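Local coordinates for chromosome segregation protein smc (Pyrococcus furiosus, PDB 3KTA), which serves chromosome condensation and partitioning through an ABC-type ATPase head that binds and hydrolyses ATP and also has adenylate kinase activity, at the interface of chains B and A. Numbering follows the deposited sequence. Chains: chain A, Chromosome segregation protein smc; chain B, Chromosome segregation protein smc.

Contacts 1 and 2 lie about 9 Å apart, measured between the centres of their C-alpha atoms. Both join the N-terminal piece of the protein, chain B, to the C-terminal piece, chain A. They share B:Thr29 and the strand B 28-33, which pairs in parallel with A 119-123 and A 135-142. Side chains alternate along B 28-33. Contact 1 therefore uses B:Thr29 and B:Ile31 on one face of the sheet. Contact 2 uses B:Phe28 and B:Ala30 on the other, together with backbone bonds. The two termini of Smc are thus joined into one ATP-binding cassette domain.

Contact 1: the interface of chains B and A. Residues chain B 21-24, 29, 31, 42; chain A 121, 137, 139, 148.
A:Ile137 and B:Ile31 both hold CG1 anti to the carbonyl carbon, with chi1 -67° and -62°. Their side chains lie side by side and point the same way. The second torsion of A:Ile137 is extended (172°) and sends CD1 deep into chain B. There CD1 meets B:Ile22 CG2 at 3.7 Å, and it also touches B:Thr29 CG2 and the CE1 rim of B:Phe24. The carbonyl B:Pro23 O is 3.3 Å from A:Ile137 CD1.

B:Ile31 uses two branches. Its CD1 reaches A:Ile121 CG2 at 3.6 Å. Its CG2 meets A:Val139 CG2 at 3.7 Å, and B:Ile42 CD1 approaches that same valine methyl at 4.0 Å. A:Ile121 crosses the B:Phe24 side chain at about a right angle. Its CD1 sits 3.9 Å above the plane of the B:Phe24 ring, offset toward the rim.

At the other end, A:Val148 brings both methyls to B:Ile22. Its CG2 packs 4.0 Å from B:Ile22 CG1 and also touches the carbonyl of B:Val21. The patch is held by carbon packing, with A:Ile137 as its central plug.

Strand B 28-33 runs between the parallel strands A 119-123 and A 135-142. This core lies under strand B 20-23 and helix B 39-49, which begins within the ATP-binding P-loop.

Contact 2: the interface of chains B and A. Residues chain B 28-30; chain A 122, 124, 129-130, 133-136.
The B:Phe28 ring lies against A:Ala133, which takes one face. A:Ala133 CB stands 4.0 Å above the ring plane, over its centre, and A:Ala133 CA makes a CH-pi contact with the same face. A:Val122 CG2 approaches the rim obliquely, from the side away from A:Ala133, and comes within 3.6 Å of B:Phe28 CE1. The carbonyl A:Met129 O, of a selenomethionine, lies 3.5 Å from B:Phe28 CZ.

This is the parallel sheet of an ABC ATPase head, where strand B 28-33 leads into the P-loop (Walker A). B:Phe28 holds CG anti to its backbone N (chi1 175°), which turns the ring toward A:Val122 and the helix A 127-130. An alanine here would probably open a gap between A:Ala133 and A:Val122 and leave both without the ring they pack on.

A:Asp134 grips the backbone of B:Phe28 twice. Its carboxylate OD2 accepts a nearly straight bond from B:Phe28 N at 2.9 Å (169° at H), through the lone pair facing away from the other oxygen. A:Asp134 N gives a more bent bond to B:Phe28 O at 2.8 Å (134° at H), in the carbonyl plane. The bond from A:Lys135 N to that oxygen is weak.

Further along, A:Val122 N donates to B:Thr29 O at 2.9 Å. B:Ala30 N donates to A:Lys135 O at 3.0 Å. B:Ala30 CB packs 3.9 Å from A:Ala133 CB.

Contact 1: the interface of chains B and A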
loop_
_atom_site.group_PDB
_atom_site.type_symbol
_atom_site.label_atom_id
_atom_site.label_comp_id
_atom_site.label_asym_id
_atom_site.label_seq_id
_atom_site.Cartn_x
_atom_site.Cartn_y
_atom_site.Cartn_z
ATOM N N VAL B 21 15.108 -13.676 -0.052
ATOM C CA VAL B 21 15.401 -12.253 -0.247
ATOM C C VAL B 21 14.492 -11.664 -1.319
ATOM O O VAL B 21 14.395 -12.199 -2.420
ATOM C CB VAL B 21 16.871 -12.029 -0.689
ATOM C CG1 VAL B 21 17.146 -10.549 -0.959
ATOM C CG2 VAL B 21 17.832 -12.576 0.365
ATOM N N ILE B 22 13.834 -10.554 -1.000
ATOM C CA ILE B 22 12.946 -9.898 -1.951
ATOM C C ILE B 22 13.334 -8.430 -2.102
ATOM O O ILE B 22 13.082 -7.628 -1.198
ATOM C CB ILE B 22 11.482 -9.986 -1.495
ATOM C CG1 ILE B 22 11.099 -11.434 -1.176
ATOM C CG2 ILE B 22 10.552 -9.363 -2.559
ATOM C CD1 ILE B 22 9.670 -11.589 -0.670
ATOM N N PRO B 23 13.958 -8.070 -3.237
ATOM C CA PRO B 23 14.465 -6.714 -3.453
ATOM C C PRO B 23 13.419 -5.844 -4.124
ATOM O O PRO B 23 12.586 -6.362 -4.870
ATOM C CB PRO B 23 15.621 -6.932 -4.432
ATOM C CG PRO B 23 15.166 -8.100 -5.256
ATOM C CD PRO B 23 14.224 -8.936 -4.401
ATOM N N PHE B 24 13.477 -4.541 -3.870
ATOM C CA PHE B 24 12.549 -3.591 -4.473
ATOM C C PHE B 24 13.285 -2.435 -5.143
ATOM O O PHE B 24 14.356 -2.028 -4.699
ATOM C CB PHE B 24 11.604 -3.015 -3.420
ATOM C CG PHE B 24 10.756 -4.039 -2.766
ATOM C CD1 PHE B 24 9.649 -4.557 -3.421
ATOM C CD2 PHE B 24 11.060 -4.506 -1.499
ATOM C CE1 PHE B 24 8.852 -5.531 -2.821
ATOM C CE2 PHE B 24 10.265 -5.476 -0.891
ATOM C CZ PHE B 24 9.164 -5.991 -1.549
ATOM N N THR B 29 7.930 -0.941 -8.231
ATOM C CA THR B 29 8.081 -2.383 -8.418
ATOM C C THR B 29 6.705 -2.996 -8.613
ATOM O O THR B 29 5.783 -2.705 -7.860
ATOM C CB THR B 29 8.745 -3.061 -7.207
ATOM O OG1 THR B 29 9.977 -2.385 -6.900
ATOM C CG2 THR B 29 9.019 -4.534 -7.505
ATOM N N ILE B 31 4.622 -6.617 -8.692
ATOM C CA ILE B 31 4.680 -8.008 -8.253
ATOM C C ILE B 31 3.601 -8.775 -9.001
ATOM O O ILE B 31 2.419 -8.438 -8.903
ATOM C CB ILE B 31 4.435 -8.123 -6.752
ATOM C CG1 ILE B 31 5.533 -7.367 -5.997
ATOM C CG2 ILE B 31 4.415 -9.587 -6.327
ATOM C CD1 ILE B 31 5.268 -7.245 -4.500
ATOM N N ILE B 42 3.622 -11.269 0.746
ATOM C CA ILE B 42 4.721 -10.294 0.797
ATOM C C ILE B 42 4.274 -9.005 1.482
ATOM O O ILE B 42 4.993 -8.448 2.308
ATOM C CB ILE B 42 5.269 -9.989 -0.608
ATOM C CG1 ILE B 42 5.807 -11.267 -1.252
ATOM C CG2 ILE B 42 6.326 -8.878 -0.546
ATOM C CD1 ILE B 42 6.256 -11.063 -2.694
ATOM N N ILE A 121 4.975 -0.140 -4.397
ATOM C CA ILE A 121 5.044 -1.591 -4.563
ATOM C C ILE A 121 3.632 -2.045 -4.892
ATOM O O ILE A 121 2.708 -1.854 -4.093
ATOM C CB ILE A 121 5.514 -2.287 -3.266
ATOM C CG1 ILE A 121 6.929 -1.824 -2.912
ATOM C CG2 ILE A 121 5.464 -3.811 -3.420
ATOM C CD1 ILE A 121 7.288 -2.086 -1.452
ATOM N N ILE A 137 8.911 -8.298 -9.963
ATOM C CA ILE A 137 9.137 -9.475 -9.141
ATOM C C ILE A 137 8.115 -10.525 -9.538
ATOM O O ILE A 137 6.924 -10.229 -9.609
ATOM C CB ILE A 137 8.930 -9.146 -7.644
ATOM C CG1 ILE A 137 10.000 -8.189 -7.141
ATOM C CG2 ILE A 137 8.914 -10.409 -6.787
ATOM C CD1 ILE A 137 9.718 -7.716 -5.750
ATOM N N VAL A 139 6.265 -14.084 -8.626
ATOM C CA VAL A 139 5.966 -15.040 -7.564
ATOM C C VAL A 139 5.378 -16.329 -8.160
ATOM O O VAL A 139 4.530 -16.287 -9.059
ATOM C CB VAL A 139 4.969 -14.453 -6.538
ATOM C CG1 VAL A 139 4.738 -15.425 -5.396
ATOM C CG2 VAL A 139 5.472 -13.121 -5.996
ATOM N N VAL A 148 10.318 -16.216 -5.125
ATOM C CA VAL A 148 10.361 -15.036 -5.975
ATOM C C VAL A 148 11.557 -15.065 -6.906
ATOM O O VAL A 148 12.610 -15.629 -6.588
ATOM C CB VAL A 148 10.409 -13.708 -5.179
ATOM C CG1 VAL A 148 9.306 -13.657 -4.138
ATOM C CG2 VAL A 148 11.776 -13.508 -4.541
#

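Contact 2: the interface of chains B and A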
loop_
_atom_site.group_PDB
_atom_site.type_symbol
_atom_site.label_atom_id
_atom_site.label_comp_id
_atom_site.label_asym_id
_atom_site.label_seq_id
_atom_site.Cartn_x
_atom_site.Cartn_y
_atom_site.Cartn_z
ATOM N N PHE B 28 9.152 2.202 -8.704
ATOM C CA PHE B 28 7.938 1.401 -8.917
ATOM C C PHE B 28 8.287 -0.071 -9.174
ATOM O O PHE B 28 8.904 -0.415 -10.191
ATOM C CB PHE B 28 7.190 2.045 -10.107
ATOM C CG PHE B 28 5.965 1.313 -10.591
ATOM C CD1 PHE B 28 5.305 0.377 -9.812
ATOM C CD2 PHE B 28 5.447 1.626 -11.856
ATOM C CE1 PHE B 28 4.164 -0.263 -10.302
ATOM C CE2 PHE B 28 4.324 0.999 -12.351
ATOM C CZ PHE B 28 3.680 0.063 -11.579
ATOM N N THR B 29 7.930 -0.941 -8.231
ATOM C CA THR B 29 8.081 -2.383 -8.418
ATOM C C THR B 29 6.705 -2.996 -8.613
ATOM O O THR B 29 5.783 -2.705 -7.860
ATOM C CB THR B 29 8.745 -3.061 -7.207
ATOM O OG1 THR B 29 9.977 -2.385 -6.900
ATOM C CG2 THR B 29 9.019 -4.534 -7.505
ATOM N N ALA B 30 6.565 -3.839 -9.632
ATOM C CA ALA B 30 5.342 -4.603 -9.806
ATOM C C ALA B 30 5.605 -6.031 -9.367
ATOM O O ALA B 30 6.667 -6.588 -9.656
ATOM C CB ALA B 30 4.893 -4.594 -11.263
ATOM N N VAL A 122 3.454 -2.618 -6.079
ATOM C CA VAL A 122 2.111 -2.848 -6.589
ATOM C C VAL A 122 1.964 -4.297 -7.028
ATOM O O VAL A 122 2.692 -4.754 -7.896
ATOM C CB VAL A 122 1.846 -1.935 -7.821
ATOM C CG1 VAL A 122 0.452 -2.194 -8.398
ATOM C CG2 VAL A 122 2.007 -0.457 -7.455
ATOM N N THR A 124 -0.225 -6.934 -9.037
ATOM C CA THR A 124 -1.171 -6.767 -10.153
ATOM C C THR A 124 -1.153 -7.944 -11.122
ATOM O O THR A 124 -0.130 -8.616 -11.278
ATOM C CB THR A 124 -0.883 -5.463 -10.930
ATOM O OG1 THR A 124 -1.849 -5.294 -11.981
ATOM C CG2 THR A 124 0.519 -5.486 -11.536
HETATM N N MSE A 129 -0.951 -2.211 -16.160
HETATM C CA MSE A 129 -0.427 -1.691 -14.902
HETATM C C MSE A 129 1.081 -1.896 -14.783
HETATM O O MSE A 129 1.772 -0.987 -14.302
HETATM C CB MSE A 129 -1.117 -2.342 -13.688
HETATM C CG MSE A 129 -0.517 -1.921 -12.326
HETATM SE SE MSE A 129 -0.772 -0.036 -11.890
HETATM C CE MSE A 129 -2.480 -0.233 -10.996
HETATM N N MSE A 130 1.543 -3.084 -15.208
HETATM C CA MSE A 130 2.914 -3.624 -15.060
HETATM C C MSE A 130 3.951 -2.995 -16.001
HETATM O O MSE A 130 5.135 -2.909 -15.670
HETATM C CB MSE A 130 2.900 -5.204 -15.254
HETATM C CG MSE A 130 3.484 -5.902 -16.653
HETATM SE SE MSE A 130 3.919 -7.727 -16.167
HETATM C CE MSE A 130 5.084 -7.303 -14.672
ATOM N N ALA A 133 6.824 -0.538 -15.071
ATOM C CA ALA A 133 7.451 -0.665 -13.756
ATOM C C ALA A 133 8.972 -0.605 -13.900
ATOM O O ALA A 133 9.521 -1.001 -14.932
ATOM C CB ALA A 133 7.038 -1.972 -13.112
ATOM N N ASP A 134 9.660 -0.103 -12.876
ATOM C CA ASP A 134 11.119 -0.065 -12.913
ATOM C C ASP A 134 11.715 -1.454 -12.727
ATOM O O ASP A 134 12.745 -1.780 -13.316
ATOM C CB ASP A 134 11.664 0.867 -11.831
ATOM C CG ASP A 134 11.220 2.297 -12.020
ATOM O OD1 ASP A 134 11.488 2.859 -13.098
ATOM O OD2 ASP A 134 10.610 2.867 -11.091
ATOM N N LYS A 135 11.078 -2.248 -11.870
ATOM C CA LYS A 135 11.462 -3.627 -11.613
ATOM C C LYS A 135 10.219 -4.506 -11.508
ATOM O O LYS A 135 9.153 -4.042 -11.096
ATOM C CB LYS A 135 12.261 -3.733 -10.306
ATOM C CG LYS A 135 13.600 -3.019 -10.355
ATOM C CD LYS A 135 14.589 -3.830 -11.206
ATOM C CE LYS A 135 15.949 -3.150 -11.287
ATOM N NZ LYS A 135 16.929 -4.002 -12.018
ATOM N N ILE A 136 10.373 -5.782 -11.851
ATOM C CA ILE A 136 9.279 -6.738 -11.769
ATOM C C ILE A 136 9.722 -7.945 -10.950
ATOM O O ILE A 136 10.789 -8.526 -11.191
ATOM C CB ILE A 136 8.844 -7.234 -13.178
ATOM C CG1 ILE A 136 8.553 -6.041 -14.091
ATOM C CG2 ILE A 136 7.658 -8.166 -13.061
ATOM C CD1 ILE A 136 8.593 -6.383 -15.590
#